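Local coordinates for mandelate racemase/muconate lactonizing enzyme, C-terminal domain protein (PDB 4DWD), which binds magnesium and probably acts as a hydro-lyase of the enolase superfamily, in the mandelate racemase/muconate lactonizing enzyme group, at residues 124-129 with 308-313; 323-328 with 338-343. All coordinates share one frame; numbering follows the deposited sequence.

Contact 1: 124-129 with 308-313; sequences TRLPCY and ANIHVL
Leu126 reaches across from strand 125-132 and sets one methyl, CD2, against the flank of helix 304-314, where it meets Ile310 and Leu313. That methyl makes all the close approaches of the contact. CD2 comes to 3.9 Å from CB of Leu313, and it also lies 4.2 Å from CB of Ile310 and 3.9 Å from the backbone O of Ile310, so part of what it meets is the helix backbone itself. The Leu126 side chain runs slantwise past that of Leu313, so that a methyl meets a methylene. In Leu313 CG stands anti to the carbonyl carbon (chi1 -72°), which carries the branch away from Leu126 and leaves CB as the part that is touched. Leu126 and Ile310 have CA atoms 7.7 Å apart, and no hydrogen bond passes between the two segments.

The arrangement belongs to the TIM-barrel-like domain of the enolase superfamily: strand 125-132 is a barrel strand, and helix 304-314 belongs to the outer layer that wraps it. Leu126 is on the helix-facing, outer side of the strand; farther along the twisted strand, Tyr129 has its OH hydrogen-bonded to Lys160 and its ring edge-to-face with Trp221. Val323 on the neighbouring strand touches both Leu126 and Ile310, widening the apolar seam between sheet and helix. Farther round the helix, Val312 points away from strand 125-132 and packs on Ile278 and Met282 of helix 277-291.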
loop_
_atom_site.group_PDB
_atom_site.type_symbol
_atom_site.label_atom_id
_atom_site.label_comp_id
_atom_site.label_asym_id
_atom_site.label_seq_id
_atom_site.Cartn_x
_atom_site.Cartn_y
_atom_site.Cartn_z
ATOM N N THR B 124 -13.005 10.273 -40.180
ATOM C CA THR B 124 -12.822 9.252 -41.210
ATOM C C THR B 124 -11.504 9.456 -41.964
ATOM O O THR B 124 -11.185 8.706 -42.886
ATOM C CB THR B 124 -14.011 9.175 -42.189
ATOM O OG1 THR B 124 -14.215 10.456 -42.795
ATOM C CG2 THR B 124 -15.279 8.727 -41.472
ATOM N N ARG B 125 -10.747 10.474 -41.566
ATOM C CA ARG B 125 -9.360 10.599 -41.996
ATOM C C ARG B 125 -8.469 10.448 -40.777
ATOM O O ARG B 125 -8.509 11.261 -39.857
ATOM C CB ARG B 125 -9.116 11.933 -42.689
ATOM C CG ARG B 125 -9.712 11.986 -44.075
ATOM C CD ARG B 125 -9.291 13.256 -44.774
ATOM N NE ARG B 125 -10.012 13.449 -46.026
ATOM C CZ ARG B 125 -9.771 14.436 -46.879
ATOM N NH1 ARG B 125 -8.830 15.319 -46.627
ATOM N NH2 ARG B 125 -10.471 14.532 -47.990
ATOM N N LEU B 126 -7.686 9.378 -40.752
ATOM C CA LEU B 126 -6.933 9.047 -39.549
ATOM C C LEU B 126 -5.449 9.241 -39.798
ATOM O O LEU B 126 -4.908 8.659 -40.732
ATOM C CB LEU B 126 -7.219 7.608 -39.110
ATOM C CG LEU B 126 -8.645 7.256 -38.674
ATOM C CD1 LEU B 126 -9.534 6.932 -39.867
ATOM C CD2 LEU B 126 -8.645 6.093 -37.682
ATOM N N PRO B 127 -4.785 10.066 -38.970
ATOM C CA PRO B 127 -3.340 10.236 -39.166
ATOM C C PRO B 127 -2.578 8.931 -38.960
ATOM O O PRO B 127 -2.996 8.091 -38.159
ATOM C CB PRO B 127 -2.951 11.259 -38.095
ATOM C CG PRO B 127 -4.028 11.168 -37.069
ATOM C CD PRO B 127 -5.284 10.839 -37.820
ATOM N N CYS B 128 -1.476 8.768 -39.685
ATOM C CA CYS B 128 -0.627 7.588 -39.520
ATOM C C CYS B 128 0.709 7.926 -38.845
ATOM O O CYS B 128 1.124 9.090 -38.819
ATOM C CB CYS B 128 -0.376 6.901 -40.871
ATOM S SG CYS B 128 0.863 7.694 -41.931
ATOM N N TYR B 129 1.364 6.917 -38.272
ATOM C CA TYR B 129 2.779 7.046 -37.916
ATOM C C TYR B 129 3.587 5.970 -38.618
ATOM O O TYR B 129 3.140 4.825 -38.728
ATOM C CB TYR B 129 3.002 7.066 -36.388
ATOM C CG TYR B 129 2.927 5.761 -35.601
ATOM C CD1 TYR B 129 4.016 4.893 -35.549
ATOM C CD2 TYR B 129 1.788 5.434 -34.846
ATOM C CE1 TYR B 129 3.973 3.729 -34.792
ATOM C CE2 TYR B 129 1.736 4.265 -34.086
ATOM C CZ TYR B 129 2.833 3.421 -34.067
ATOM O OH TYR B 129 2.816 2.269 -33.325
ATOM N N ALA B 308 -9.848 -3.522 -39.738
ATOM C CA ALA B 308 -10.490 -3.667 -38.432
ATOM C C ALA B 308 -10.022 -2.592 -37.457
ATOM O O ALA B 308 -10.826 -1.955 -36.774
ATOM C CB ALA B 308 -10.225 -5.054 -37.867
ATOM N N ASN B 309 -8.710 -2.387 -37.428
ATOM C CA ASN B 309 -8.083 -1.389 -36.562
ATOM C C ASN B 309 -8.627 0.015 -36.811
ATOM O O ASN B 309 -8.996 0.711 -35.858
ATOM C CB ASN B 309 -6.558 -1.439 -36.748
ATOM C CG ASN B 309 -5.787 -0.695 -35.662
ATOM O OD1 ASN B 309 -6.079 -0.819 -34.476
ATOM N ND2 ASN B 309 -4.767 0.060 -36.072
ATOM N N ILE B 310 -8.690 0.436 -38.078
ATOM C CA ILE B 310 -9.190 1.798 -38.351
ATOM C C ILE B 310 -10.702 1.979 -38.107
ATOM O O ILE B 310 -11.129 3.051 -37.691
ATOM C CB ILE B 310 -8.732 2.375 -39.716
ATOM C CG1 ILE B 310 -9.339 1.590 -40.888
ATOM C CG2 ILE B 310 -7.199 2.459 -39.773
ATOM C CD1 ILE B 310 -9.085 2.235 -42.239
ATOM N N HIS B 311 -11.518 0.945 -38.312
ATOM C CA HIS B 311 -12.923 1.071 -37.896
ATOM C C HIS B 311 -13.015 1.342 -36.411
ATOM O O HIS B 311 -13.748 2.234 -35.979
ATOM C CB HIS B 311 -13.742 -0.157 -38.273
ATOM C CG HIS B 311 -14.183 -0.172 -39.720
ATOM N ND1 HIS B 311 -15.325 0.421 -40.133
ATOM C CD2 HIS B 311 -13.592 -0.729 -40.854
ATOM C CE1 HIS B 311 -15.463 0.249 -41.466
ATOM N NE2 HIS B 311 -14.400 -0.455 -41.907
ATOM N N VAL B 312 -12.288 0.572 -35.609
ATOM C CA VAL B 312 -12.307 0.795 -34.160
ATOM C C VAL B 312 -11.735 2.162 -33.795
ATOM O O VAL B 312 -12.325 2.888 -33.017
ATOM C CB VAL B 312 -11.574 -0.336 -33.403
ATOM C CG1 VAL B 312 -11.273 0.047 -31.954
ATOM C CG2 VAL B 312 -12.389 -1.624 -33.459
ATOM N N LEU B 313 -10.596 2.526 -34.372
ATOM C CA LEU B 313 -9.987 3.819 -34.005
ATOM C C LEU B 313 -10.789 5.049 -34.435
ATOM O O LEU B 313 -10.689 6.106 -33.808
ATOM C CB LEU B 313 -8.532 3.897 -34.472
ATOM C CG LEU B 313 -7.634 2.983 -33.620
ATOM C CD1 LEU B 313 -6.251 2.851 -34.237
ATOM C CD2 LEU B 313 -7.535 3.481 -32.179
#

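Contact 2: 323-328 with 338-343; sequences VELADR and NPAEPV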
loop_
_atom_site.group_PDB
_atom_site.type_symbol
_atom_site.label_atom_id
_atom_site.label_comp_id
_atom_site.label_asym_id
_atom_site.label_seq_id
_atom_site.Cartn_x
_atom_site.Cartn_y
_atom_site.Cartn_z
ATOM N N VAL B 323 -2.324 6.195 -36.095
ATOM C CA VAL B 323 -2.479 4.782 -36.462
ATOM C C VAL B 323 -1.150 4.195 -36.946
ATOM O O VAL B 323 -0.473 4.768 -37.795
ATOM C CB VAL B 323 -3.518 4.649 -37.594
ATOM C CG1 VAL B 323 -3.655 3.195 -38.031
ATOM C CG2 VAL B 323 -4.868 5.198 -37.150
ATOM N N GLU B 324 -0.785 3.029 -36.421
ATOM C CA GLU B 324 0.456 2.370 -36.832
ATOM C C GLU B 324 0.465 1.929 -38.297
ATOM O O GLU B 324 -0.475 1.283 -38.772
ATOM C CB GLU B 324 0.752 1.170 -35.932
ATOM C CG GLU B 324 2.109 0.548 -36.257
ATOM C CD GLU B 324 2.637 -0.411 -35.208
ATOM O OE1 GLU B 324 1.875 -0.872 -34.338
ATOM O OE2 GLU B 324 3.836 -0.736 -35.290
ATOM N N LEU B 325 1.544 2.296 -38.991
ATOM C CA LEU B 325 1.849 1.830 -40.342
ATOM C C LEU B 325 3.245 1.204 -40.353
ATOM O O LEU B 325 4.275 1.901 -40.406
ATOM C CB LEU B 325 1.723 2.958 -41.373
ATOM C CG LEU B 325 2.070 2.562 -42.822
ATOM C CD1 LEU B 325 1.085 1.519 -43.353
ATOM C CD2 LEU B 325 2.092 3.798 -43.705
ATOM N N ALA B 326 3.270 -0.124 -40.290
ATOM C CA ALA B 326 4.528 -0.856 -40.119
ATOM C C ALA B 326 5.207 -1.233 -41.443
ATOM O O ALA B 326 4.699 -0.937 -42.526
ATOM C CB ALA B 326 4.316 -2.078 -39.230
ATOM N N ASP B 327 6.355 -1.900 -41.333
ATOM C CA ASP B 327 7.225 -2.194 -42.471
ATOM C C ASP B 327 6.564 -3.034 -43.548
ATOM O O ASP B 327 5.712 -3.870 -43.273
ATOM C CB ASP B 327 8.488 -2.915 -41.998
ATOM C CG ASP B 327 9.074 -2.297 -40.738
ATOM O OD1 ASP B 327 8.481 -2.503 -39.660
ATOM O OD2 ASP B 327 10.120 -1.624 -40.834
ATOM N N ARG B 328 6.983 -2.795 -44.786
ATOM C CA ARG B 328 6.596 -3.633 -45.921
ATOM C C ARG B 328 5.090 -3.728 -46.113
ATOM O O ARG B 328 4.554 -4.783 -46.470
ATOM C CB ARG B 328 7.235 -5.030 -45.820
ATOM C CG ARG B 328 8.756 -5.033 -45.770
ATOM C CD ARG B 328 9.376 -4.418 -47.017
ATOM N NE ARG B 328 8.730 -4.889 -48.246
ATOM C CZ ARG B 328 9.081 -5.982 -48.920
ATOM N NH1 ARG B 328 10.094 -6.739 -48.499
ATOM N NH2 ARG B 328 8.422 -6.319 -50.024
ATOM N N ASN B 338 -7.259 -2.833 -52.090
ATOM C CA ASN B 338 -7.228 -1.555 -51.395
ATOM C C ASN B 338 -6.588 -1.621 -50.002
ATOM O O ASN B 338 -7.152 -1.103 -49.041
ATOM C CB ASN B 338 -8.638 -0.957 -51.297
ATOM C CG ASN B 338 -9.588 -1.815 -50.481
ATOM O OD1 ASN B 338 -9.358 -3.009 -50.283
ATOM N ND2 ASN B 338 -10.657 -1.205 -50.009
ATOM N N PRO B 339 -5.404 -2.249 -49.890
ATOM C CA PRO B 339 -4.739 -2.337 -48.587
ATOM C C PRO B 339 -4.230 -0.970 -48.108
ATOM O O PRO B 339 -4.305 0.011 -48.856
ATOM C CB PRO B 339 -3.586 -3.295 -48.859
ATOM C CG PRO B 339 -3.226 -3.022 -50.288
ATOM C CD PRO B 339 -4.532 -2.728 -50.984
ATOM N N ALA B 340 -3.741 -0.907 -46.867
ATOM C CA ALA B 340 -3.268 0.335 -46.257
ATOM C C ALA B 340 -2.308 1.101 -47.162
ATOM O O ALA B 340 -1.315 0.555 -47.638
ATOM C CB ALA B 340 -2.587 0.029 -44.931
ATOM N N GLU B 341 -2.611 2.375 -47.379
ATOM C CA GLU B 341 -1.790 3.243 -48.232
ATOM C C GLU B 341 -2.134 4.680 -47.874
ATOM O O GLU B 341 -3.214 5.163 -48.219
ATOM C CB GLU B 341 -2.065 2.958 -49.710
ATOM C CG GLU B 341 -1.263 3.779 -50.711
ATOM C CD GLU B 341 -1.465 3.281 -52.132
ATOM O OE1 GLU B 341 -1.955 2.141 -52.306
ATOM O OE2 GLU B 341 -1.142 4.025 -53.079
ATOM N N PRO B 342 -1.225 5.366 -47.164
ATOM C CA PRO B 342 -1.573 6.708 -46.700
ATOM C C PRO B 342 -1.654 7.719 -47.851
ATOM O O PRO B 342 -0.954 7.572 -48.853
ATOM C CB PRO B 342 -0.418 7.059 -45.758
ATOM C CG PRO B 342 0.736 6.257 -46.254
ATOM C CD PRO B 342 0.164 4.992 -46.824
ATOM N N VAL B 343 -2.528 8.711 -47.699
ATOM C CA VAL B 343 -2.653 9.827 -48.634
ATOM C C VAL B 343 -2.550 11.095 -47.795
ATOM O O VAL B 343 -3.316 11.273 -46.845
ATOM C CB VAL B 343 -4.008 9.785 -49.374
ATOM C CG1 VAL B 343 -4.208 11.033 -50.225
ATOM C CG2 VAL B 343 -4.113 8.533 -50.234
#
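Segment 323-328 leaves the sheet as strand 323-325 and runs into a loop, while 338-343 is an irregular piece of chain, largely extended from Pro339 onward. The nearest pair of CA atoms, Leu325 and Ala340, is 8.0 Å apart, and no hydrogen bond joins the segments. In the extended loop Ala340 and Pro342 point toward the strand and Glu341 points away.

Leu325 bridges the gap with both ends of its fork. With CG anti to the backbone N (chi1 178°), the branch projects at the loop: CD2 lies 3.8 Å from CG of Pro342 and 3.9 Å from its CD, and CD1 is 4.3 Å from CB of Ala340. Leucine and proline meet at about a right angle, a methyl resting on two ring carbons.

Strand 323-325 is the last parallel strand of the TIM-barrel-like domain, and the 338-343 loop, leading on to strand 346-348, packs against its Leu325. Phe347 of that strand touches both Leu325 and Ala340, while Pro342 reaches Cys128 on the first barrel strand. The carboxylate of Glu324, next to Leu325 in the strand, bonds to Ser131 OG and Gln299 N.

Both contacts lie where the barrel closes, at the parallel pair of strands 125-132 and 323-325. Two probable backbone hydrogen bonds tie them directly, Tyr129 N to Val323 O and Pro127 O to Val323 N, each 2.9 Å. Both rest on a leucine reaching across, with no hydrogen bond between their segments; in contact 1 one of its neighbours is a backbone carbonyl oxygen. Contact 1 presses a strand against a regular helix, and every residue that touches is buried; in contact 2 the cover is an irregular loop, and the contact is buried too, though Pro342 is partly exposed. Helix 304-314 immediately precedes strand 323-325 among the chain's regular elements, making the two contacts consecutive steps around the fold.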